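Unknown (Klebsiella pneumoniae, PDB 2A2L) is of unknown function but belongs to the HbpS-like family of the GAF clan, whose namesake is a haem-degrading protein. Local coordinates at residues S59-A70 against A119-D130; T77-Q85 against I101-P109. All coordinates share one frame; numbering follows the deposited sequence.

Contact 1: residues S59-A70 against A119-D130; sequences SCDISLNKAWSA and AVGVSGGTVEQD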
loop_
_atom_site.group_PDB
_atom_site.type_symbol
_atom_site.label_atom_id
_atom_site.label_comp_id
_atom_site.label_asym_id
_atom_site.label_seq_id
_atom_site.Cartn_x
_atom_site.Cartn_y
_atom_site.Cartn_z
ATOM N N SER A 59 4.093 5.445 -18.418
ATOM C CA SER A 59 4.649 4.251 -19.039
ATOM C C SER A 59 5.878 3.610 -18.366
ATOM O O SER A 59 6.318 2.574 -18.814
ATOM C CB SER A 59 4.888 4.476 -20.539
ATOM O OG SER A 59 3.685 4.787 -21.233
ATOM N N CYS A 60 6.435 4.215 -17.319
ATOM C CA CYS A 60 7.590 3.618 -16.621
ATOM C C CYS A 60 7.271 2.386 -15.787
ATOM O O CYS A 60 7.999 1.404 -15.877
ATOM C CB CYS A 60 8.356 4.604 -15.732
ATOM S SG CYS A 60 8.329 6.313 -16.229
ATOM N N ASP A 61 6.241 2.471 -14.945
ATOM C CA ASP A 61 5.718 1.320 -14.196
ATOM C C ASP A 61 5.293 0.232 -15.183
ATOM O O ASP A 61 5.773 -0.906 -15.128
ATOM C CB ASP A 61 4.485 1.747 -13.350
ATOM C CG ASP A 61 4.527 1.228 -11.908
ATOM O OD1 ASP A 61 5.639 0.987 -11.381
ATOM O OD2 ASP A 61 3.443 1.078 -11.293
ATOM N N ILE A 62 4.397 0.603 -16.095
ATOM C CA ILE A 62 3.946 -0.310 -17.150
ATOM C C ILE A 62 5.109 -1.041 -17.813
ATOM O O ILE A 62 5.108 -2.264 -17.882
ATOM C CB ILE A 62 3.139 0.405 -18.266
ATOM C CG1 ILE A 62 1.880 1.040 -17.700
ATOM C CG2 ILE A 62 2.777 -0.599 -19.368
ATOM C CD1 ILE A 62 1.284 2.098 -18.615
ATOM N N SER A 63 6.090 -0.292 -18.300
ATOM C CA SER A 63 7.210 -0.890 -19.036
ATOM C C SER A 63 8.023 -1.860 -18.195
ATOM O O SER A 63 8.317 -2.977 -18.644
ATOM C CB SER A 63 8.116 0.186 -19.634
ATOM O OG SER A 63 9.436 -0.311 -19.786
ATOM N N LEU A 64 8.378 -1.443 -16.977
ATOM C CA LEU A 64 8.982 -2.356 -15.976
ATOM C C LEU A 64 8.145 -3.606 -15.734
ATOM O O LEU A 64 8.627 -4.727 -15.829
ATOM C CB LEU A 64 9.265 -1.635 -14.649
ATOM C CG LEU A 64 10.027 -2.417 -13.572
ATOM C CD1 LEU A 64 11.420 -2.790 -14.061
ATOM C CD2 LEU A 64 10.083 -1.686 -12.208
ATOM N N ASN A 65 6.872 -3.438 -15.450
ATOM C CA ASN A 65 6.072 -4.618 -15.118
ATOM C C ASN A 65 5.790 -5.567 -16.257
ATOM O O ASN A 65 5.580 -6.748 -16.027
ATOM C CB ASN A 65 4.798 -4.223 -14.408
ATOM C CG ASN A 65 5.081 -3.518 -13.135
ATOM O OD1 ASN A 65 6.002 -3.897 -12.383
ATOM N ND2 ASN A 65 4.323 -2.472 -12.877
ATOM N N LYS A 66 5.793 -5.045 -17.477
ATOM C CA LYS A 66 5.767 -5.895 -18.657
ATOM C C LYS A 66 6.991 -6.770 -18.677
ATOM O O LYS A 66 6.883 -7.926 -19.015
ATOM C CB LYS A 66 5.684 -5.077 -19.950
ATOM C CG LYS A 66 4.320 -4.450 -20.198
ATOM C CD LYS A 66 4.359 -3.492 -21.377
ATOM C CE LYS A 66 2.973 -3.205 -21.945
ATOM N NZ LYS A 66 3.099 -2.246 -23.086
ATOM N N ALA A 67 8.149 -6.234 -18.292
ATOM C CA ALA A 67 9.370 -7.043 -18.295
ATOM C C ALA A 67 9.258 -8.097 -17.194
ATOM O O ALA A 67 9.471 -9.293 -17.428
ATOM C CB ALA A 67 10.631 -6.173 -18.107
ATOM N N TRP A 68 8.904 -7.644 -15.997
ATOM C CA TRP A 68 8.751 -8.537 -14.867
ATOM C C TRP A 68 7.686 -9.595 -15.121
ATOM O O TRP A 68 7.852 -10.735 -14.687
ATOM C CB TRP A 68 8.492 -7.759 -13.578
ATOM C CG TRP A 68 8.290 -8.642 -12.385
ATOM C CD1 TRP A 68 9.249 -9.074 -11.496
ATOM C CD2 TRP A 68 7.051 -9.200 -11.941
ATOM N NE1 TRP A 68 8.678 -9.869 -10.539
ATOM C CE2 TRP A 68 7.332 -9.974 -10.790
ATOM C CE3 TRP A 68 5.735 -9.165 -12.432
ATOM C CZ2 TRP A 68 6.344 -10.684 -10.102
ATOM C CZ3 TRP A 68 4.753 -9.882 -11.752
ATOM C CH2 TRP A 68 5.066 -10.628 -10.594
ATOM N N SER A 69 6.615 -9.230 -15.829
ATOM C CA SER A 69 5.584 -10.192 -16.206
ATOM C C SER A 69 6.077 -11.197 -17.241
ATOM O O SER A 69 5.864 -12.398 -17.110
ATOM C CB SER A 69 4.342 -9.476 -16.734
ATOM O OG SER A 69 3.640 -8.818 -15.700
ATOM N N ALA A 70 6.738 -10.690 -18.275
ATOM C CA ALA A 70 7.364 -11.532 -19.277
ATOM C C ALA A 70 8.385 -12.549 -18.723
ATOM O O ALA A 70 8.466 -13.687 -19.200
ATOM C CB ALA A 70 7.986 -10.683 -20.338
ATOM N N ALA A 119 13.931 -10.557 -19.051
ATOM C CA ALA A 119 12.896 -10.102 -19.970
ATOM C C ALA A 119 12.985 -8.617 -20.269
ATOM O O ALA A 119 13.661 -7.868 -19.559
ATOM C CB ALA A 119 11.544 -10.410 -19.413
ATOM N N VAL A 120 12.292 -8.202 -21.328
ATOM C CA VAL A 120 12.216 -6.801 -21.718
ATOM C C VAL A 120 10.763 -6.337 -21.682
ATOM O O VAL A 120 9.843 -7.146 -21.655
ATOM C CB VAL A 120 12.850 -6.540 -23.145
ATOM C CG1 VAL A 120 14.293 -7.069 -23.231
ATOM C CG2 VAL A 120 11.994 -7.169 -24.268
ATOM N N GLY A 121 10.580 -5.025 -21.666
ATOM C CA GLY A 121 9.266 -4.394 -21.626
ATOM C C GLY A 121 9.336 -3.033 -22.312
ATOM O O GLY A 121 10.263 -2.259 -22.072
ATOM N N VAL A 122 8.375 -2.756 -23.193
ATOM C CA VAL A 122 8.276 -1.458 -23.886
ATOM C C VAL A 122 6.872 -0.897 -23.661
ATOM O O VAL A 122 5.887 -1.633 -23.682
ATOM C CB VAL A 122 8.557 -1.603 -25.415
ATOM C CG1 VAL A 122 8.256 -0.310 -26.174
ATOM C CG2 VAL A 122 10.001 -1.969 -25.657
ATOM N N SER A 123 6.775 0.399 -23.419
ATOM C CA SER A 123 5.472 1.017 -23.233
ATOM C C SER A 123 5.496 2.424 -23.774
ATOM O O SER A 123 6.541 3.061 -23.768
ATOM C CB SER A 123 5.074 1.018 -21.761
ATOM O OG SER A 123 3.768 1.530 -21.588
ATOM N N GLY A 124 4.347 2.890 -24.255
ATOM C CA GLY A 124 4.164 4.296 -24.599
ATOM C C GLY A 124 3.834 4.505 -26.068
ATOM O O GLY A 124 3.633 5.632 -26.517
ATOM N N GLY A 125 3.794 3.417 -26.831
ATOM C CA GLY A 125 3.187 3.465 -28.150
ATOM C C GLY A 125 1.814 2.839 -28.075
ATOM O O GLY A 125 1.281 2.650 -26.984
ATOM N N THR A 126 1.243 2.534 -29.241
ATOM C CA THR A 126 0.297 1.427 -29.385
ATOM C C THR A 126 0.885 0.083 -28.948
ATOM O O THR A 126 2.099 -0.102 -28.916
ATOM C CB THR A 126 -0.172 1.240 -30.853
ATOM O OG1 THR A 126 0.774 0.416 -31.560
ATOM C CG2 THR A 126 -0.398 2.568 -31.545
ATOM N N VAL A 127 -0.006 -0.856 -28.658
ATOM C CA VAL A 127 0.386 -2.173 -28.177
ATOM C C VAL A 127 1.182 -2.935 -29.232
ATOM O O VAL A 127 2.191 -3.563 -28.926
ATOM C CB VAL A 127 -0.844 -2.963 -27.719
ATOM C CG1 VAL A 127 -0.481 -4.388 -27.381
ATOM C CG2 VAL A 127 -1.434 -2.320 -26.516
ATOM N N GLU A 128 0.724 -2.850 -30.476
ATOM C CA GLU A 128 1.449 -3.392 -31.625
ATOM C C GLU A 128 2.865 -2.839 -31.754
ATOM O O GLU A 128 3.784 -3.595 -32.044
ATOM C CB GLU A 128 0.698 -3.144 -32.937
ATOM C CG GLU A 128 -0.808 -3.330 -32.868
ATOM C CD GLU A 128 -1.569 -2.011 -32.650
ATOM O OE1 GLU A 128 -1.750 -1.623 -31.470
ATOM O OE2 GLU A 128 -1.995 -1.379 -33.653
ATOM N N GLN A 129 3.023 -1.525 -31.564
ATOM C CA GLN A 129 4.339 -0.886 -31.542
ATOM C C GLN A 129 5.250 -1.360 -30.414
ATOM O O GLN A 129 6.392 -1.766 -30.667
ATOM C CB GLN A 129 4.197 0.626 -31.494
ATOM C CG GLN A 129 3.832 1.233 -32.837
ATOM C CD GLN A 129 3.418 2.665 -32.713
ATOM O OE1 GLN A 129 3.063 3.128 -31.627
ATOM N NE2 GLN A 129 3.479 3.395 -33.820
ATOM N N ASP A 130 4.739 -1.308 -29.180
ATOM C CA ASP A 130 5.445 -1.801 -27.998
ATOM C C ASP A 130 6.068 -3.170 -28.260
ATOM O O ASP A 130 7.240 -3.404 -27.967
ATOM C CB ASP A 130 4.502 -1.891 -26.797
ATOM C CG ASP A 130 3.894 -0.553 -26.424
ATOM O OD1 ASP A 130 4.464 0.494 -26.820
ATOM O OD2 ASP A 130 2.844 -0.547 -25.735
HETATM O O HOH W 1 1.435 0.287 -22.767
#
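Lys66 reaches from the helix across the end of the strand to Val122 and Asp130. Its CG sits beside the backbone N (chi1 -73°) and the chain beyond is extended, which runs CD past Val122 O and brings NZ to it. Lys66 NZ donates to Val122 O at 2.9 Å, in the carbonyl plane. A salt bridge of 3.2 Å joins Lys66 NZ to Asp130 OD2, the two side chains meeting at about a right angle. A water accepts from NZ and also bonds Ser123 OG; Gly105 O is a further acceptor, so four oxygens lie within bonding distance of the three N-H groups of the ammonium, which would probably stay charged although buried.

The carboxylate is itself positioned: Asp130 OD1 takes Gly125 N-H on its syn lone pair, and a capping box of Thr126 and Gln129 starts the helix carrying it.

Along the helix, backbone approaches backbone. The axes of helix 59-70 and strand 119-123 approach to 5.7 Å, running roughly antiparallel (149°). Gly121, without a CB, makes a C-H...O contact of 3.4 Å from CA to Ser63 O. Ser63 OG lies 3.1 Å from Gly121 O, with Ser38 OG as its stronger partner. At one end Ala70 CB meets Ala119 CB at 3.7 Å; at the other, Ser123 sits against Ser59 and Ile62, with a weak Ser59 OG-Ser123 OG bond (3.3 Å).

Helix 59-72 thus lies on strand 116-123, whose Val120 and Val122 turn away from it; strands 36-41 and 107-111 flank that strand, and helix 127-143 follows it.

Contact 2: residues T77-Q85 against I101-P109; sequences THEITSAVQ and IIIFGGGLP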
loop_
_atom_site.group_PDB
_atom_site.type_symbol
_atom_site.label_atom_id
_atom_site.label_comp_id
_atom_site.label_asym_id
_atom_site.label_seq_id
_atom_site.Cartn_x
_atom_site.Cartn_y
_atom_site.Cartn_z
ATOM N N THR A 77 3.676 -10.856 -22.644
ATOM C CA THR A 77 2.432 -10.308 -22.100
ATOM C C THR A 77 1.236 -10.348 -23.083
ATOM O O THR A 77 0.064 -10.265 -22.668
ATOM C CB THR A 77 2.622 -8.892 -21.470
ATOM O OG1 THR A 77 3.109 -7.951 -22.443
ATOM C CG2 THR A 77 3.586 -8.952 -20.272
ATOM N N HIS A 78 1.532 -10.528 -24.375
ATOM C CA HIS A 78 0.482 -10.630 -25.387
ATOM C C HIS A 78 -0.168 -11.996 -25.372
ATOM O O HIS A 78 -1.262 -12.168 -25.894
ATOM C CB HIS A 78 0.992 -10.274 -26.799
ATOM C CG HIS A 78 2.006 -11.228 -27.351
ATOM N ND1 HIS A 78 3.304 -11.287 -26.895
ATOM C CD2 HIS A 78 1.915 -12.150 -28.338
ATOM C CE1 HIS A 78 3.971 -12.201 -27.575
ATOM N NE2 HIS A 78 3.149 -12.743 -28.455
ATOM N N GLU A 79 0.501 -12.966 -24.757
ATOM C CA GLU A 79 0.040 -14.337 -24.802
ATOM C C GLU A 79 -0.946 -14.660 -23.683
ATOM O O GLU A 79 -1.544 -15.737 -23.678
ATOM C CB GLU A 79 1.212 -15.299 -24.741
ATOM C CG GLU A 79 2.101 -15.320 -25.948
ATOM C CD GLU A 79 3.222 -16.304 -25.775
ATOM O OE1 GLU A 79 4.399 -15.874 -25.779
ATOM O OE2 GLU A 79 2.923 -17.502 -25.584
ATOM N N ILE A 80 -1.128 -13.734 -22.744
ATOM C CA ILE A 80 -2.035 -13.947 -21.622
ATOM C C ILE A 80 -3.350 -13.181 -21.742
ATOM O O ILE A 80 -4.293 -13.438 -20.990
ATOM C CB ILE A 80 -1.378 -13.628 -20.262
ATOM C CG1 ILE A 80 -0.791 -12.228 -20.236
ATOM C CG2 ILE A 80 -0.371 -14.740 -19.838
ATOM C CD1 ILE A 80 0.264 -12.022 -19.125
ATOM N N THR A 81 -3.401 -12.250 -22.688
ATOM C CA THR A 81 -4.594 -11.458 -22.955
ATOM C C THR A 81 -5.893 -12.276 -23.072
ATOM O O THR A 81 -6.890 -11.947 -22.432
ATOM C CB THR A 81 -4.400 -10.637 -24.249
ATOM O OG1 THR A 81 -3.037 -10.189 -24.330
ATOM C CG2 THR A 81 -5.364 -9.457 -24.293
ATOM N N SER A 82 -5.878 -13.341 -23.873
ATOM C CA SER A 82 -7.066 -14.181 -24.064
ATOM C C SER A 82 -7.504 -14.951 -22.809
ATOM O O SER A 82 -8.686 -15.250 -22.638
ATOM C CB SER A 82 -6.856 -15.146 -25.230
ATOM O OG SER A 82 -5.513 -15.614 -25.253
ATOM N N ALA A 83 -6.559 -15.267 -21.934
ATOM C CA ALA A 83 -6.863 -16.052 -20.738
ATOM C C ALA A 83 -7.528 -15.241 -19.614
ATOM O O ALA A 83 -8.156 -15.813 -18.720
ATOM C CB ALA A 83 -5.587 -16.768 -20.220
ATOM N N VAL A 84 -7.400 -13.918 -19.667
ATOM C CA VAL A 84 -7.800 -13.060 -18.554
ATOM C C VAL A 84 -9.081 -12.252 -18.773
ATOM O O VAL A 84 -9.468 -11.470 -17.911
ATOM C CB VAL A 84 -6.650 -12.133 -18.091
ATOM C CG1 VAL A 84 -5.395 -12.968 -17.754
ATOM C CG2 VAL A 84 -6.327 -11.091 -19.175
ATOM N N GLN A 85 -9.728 -12.457 -19.922
ATOM C CA GLN A 85 -11.011 -11.821 -20.250
ATOM C C GLN A 85 -12.077 -12.352 -19.293
ATOM O O GLN A 85 -11.995 -13.517 -18.878
ATOM C CB GLN A 85 -11.428 -12.142 -21.706
ATOM C CG GLN A 85 -10.433 -11.723 -22.798
ATOM C CD GLN A 85 -9.946 -10.300 -22.647
ATOM O OE1 GLN A 85 -10.715 -9.325 -22.761
ATOM N NE2 GLN A 85 -8.676 -10.162 -22.334
ATOM N N ILE A 101 1.149 -7.817 -12.961
ATOM C CA ILE A 101 0.991 -8.633 -14.170
ATOM C C ILE A 101 0.344 -7.836 -15.301
ATOM O O ILE A 101 -0.817 -7.447 -15.206
ATOM C CB ILE A 101 0.288 -9.998 -13.943
ATOM C CG1 ILE A 101 1.175 -10.910 -13.092
ATOM C CG2 ILE A 101 0.040 -10.690 -15.284
ATOM C CD1 ILE A 101 0.474 -12.148 -12.581
ATOM N N ILE A 102 1.112 -7.572 -16.353
ATOM C CA ILE A 102 0.574 -6.839 -17.492
ATOM C C ILE A 102 0.009 -7.780 -18.524
ATOM O O ILE A 102 0.534 -8.873 -18.715
ATOM C CB ILE A 102 1.579 -5.855 -18.108
ATOM C CG1 ILE A 102 2.228 -4.991 -17.019
ATOM C CG2 ILE A 102 0.875 -4.937 -19.101
ATOM C CD1 ILE A 102 1.233 -4.108 -16.305
ATOM N N ILE A 103 -1.095 -7.379 -19.154
ATOM C CA ILE A 103 -1.933 -8.322 -19.896
ATOM C C ILE A 103 -2.185 -7.830 -21.312
ATOM O O ILE A 103 -3.068 -8.327 -22.004
ATOM C CB ILE A 103 -3.298 -8.600 -19.179
ATOM C CG1 ILE A 103 -4.032 -7.291 -18.869
ATOM C CG2 ILE A 103 -3.077 -9.445 -17.936
ATOM C CD1 ILE A 103 -5.485 -7.450 -18.557
ATOM N N PHE A 104 -1.415 -6.841 -21.740
ATOM C CA PHE A 104 -1.362 -6.492 -23.154
ATOM C C PHE A 104 0.083 -6.512 -23.618
ATOM O O PHE A 104 1.010 -6.395 -22.799
ATOM C CB PHE A 104 -2.056 -5.154 -23.455
ATOM C CG PHE A 104 -1.832 -4.100 -22.406
ATOM C CD1 PHE A 104 -0.748 -3.219 -22.493
ATOM C CD2 PHE A 104 -2.695 -3.982 -21.329
ATOM C CE1 PHE A 104 -0.541 -2.256 -21.514
ATOM C CE2 PHE A 104 -2.481 -3.026 -20.337
ATOM C CZ PHE A 104 -1.406 -2.156 -20.438
ATOM N N GLY A 105 0.264 -6.689 -24.927
ATOM C CA GLY A 105 1.574 -6.876 -25.518
ATOM C C GLY A 105 2.555 -5.776 -25.170
ATOM O O GLY A 105 2.158 -4.654 -24.839
ATOM N N GLY A 106 3.840 -6.104 -25.237
ATOM C CA GLY A 106 4.877 -5.115 -25.024
ATOM C C GLY A 106 5.996 -5.625 -24.147
ATOM O O GLY A 106 6.978 -4.919 -23.921
ATOM N N GLY A 107 5.838 -6.854 -23.645
ATOM C CA GLY A 107 6.789 -7.456 -22.726
ATOM C C GLY A 107 7.184 -8.784 -23.308
ATOM O O GLY A 107 6.318 -9.563 -23.672
ATOM N N LEU A 108 8.482 -9.031 -23.441
ATOM C CA LEU A 108 8.959 -10.323 -23.955
ATOM C C LEU A 108 10.019 -10.924 -23.035
ATOM O O LEU A 108 10.857 -10.203 -22.520
ATOM C CB LEU A 108 9.497 -10.179 -25.389
ATOM C CG LEU A 108 8.435 -9.970 -26.474
ATOM C CD1 LEU A 108 9.052 -9.624 -27.797
ATOM C CD2 LEU A 108 7.517 -11.188 -26.624
ATOM N N PRO A 109 9.967 -12.244 -22.798
ATOM C CA PRO A 109 11.106 -12.928 -22.186
ATOM C C PRO A 109 12.299 -13.043 -23.142
ATOM O O PRO A 109 12.122 -13.109 -24.359
ATOM C CB PRO A 109 10.537 -14.308 -21.869
ATOM C CG PRO A 109 9.499 -14.500 -22.906
ATOM C CD PRO A 109 8.850 -13.168 -23.041
HETATM O O HOH W 2 4.108 -9.125 -25.419
HETATM O O HOH W 3 -2.667 -7.582 -25.973
#
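The His78 ring has Glu79 CG 3.7 Å above one face, offset toward the rim, and Leu108 CD2 at its edge, near the ring plane; the Phe104 ring carries Ile102 CG2 centred over one face. Phe104 leads into the glycine run Gly105-Gly107, which enters strand 107-111, the outermost strand within this chain of the GAF-clan sheet; His78 lies on the facing segment 77-85, a series of irregular turns.

Thr77 joins the two. Its OG1 stands between the backbone N and the carbonyl carbon (chi1 60°), from where it donates to Phe104 O at 2.6 Å, approaching from above the carbonyl plane, and accepts a weak bond from Gly107 N. Thr77 N returns a bond to Gly107 O with an N-H...O angle of 152°. One water accepts from His78 N and Gly106 N, donates to Gly107 O and bonds His78 ND1 at 2.7 Å, tying the ring to the glycine run.

Further along, the contact turns apolar: the Ile80 and Ile101 side chains cross at about a right angle, CD1 meeting CG2, and Val84 CG2 packs on both CG2 and CD1 of Ile103. Gly92 of a second subunit also touches Ile103. Thr81 OG1 hydrogen-bonds Ile103 O at 3.0 Å, its proton not settled. A second water donates to Thr81 OG1 and accepts from Gly105 N at 3.2 Å.

In the fold
The two contacts lie with centres about 10 Å apart and touch directly. Along the chain the order is 59-70, 77-85, 101-109, 119-130, so contact 2 is nested inside the loop that contact 1 closes. They share the four-stranded antiparallel sheet, where strands 107-111 and 116-123 are neighbours: Val122 N to Gly106 O and Val120 N to Leu108 O, each 2.7 Å, are probable hydrogen bonds between them. Helix 59-72 also meets both, as Ser69 OG hydrogen-bonds Ile102 N. Both contacts reach the second subunit, so residues of each pack against that neighbouring copy in the eight-chain assembly.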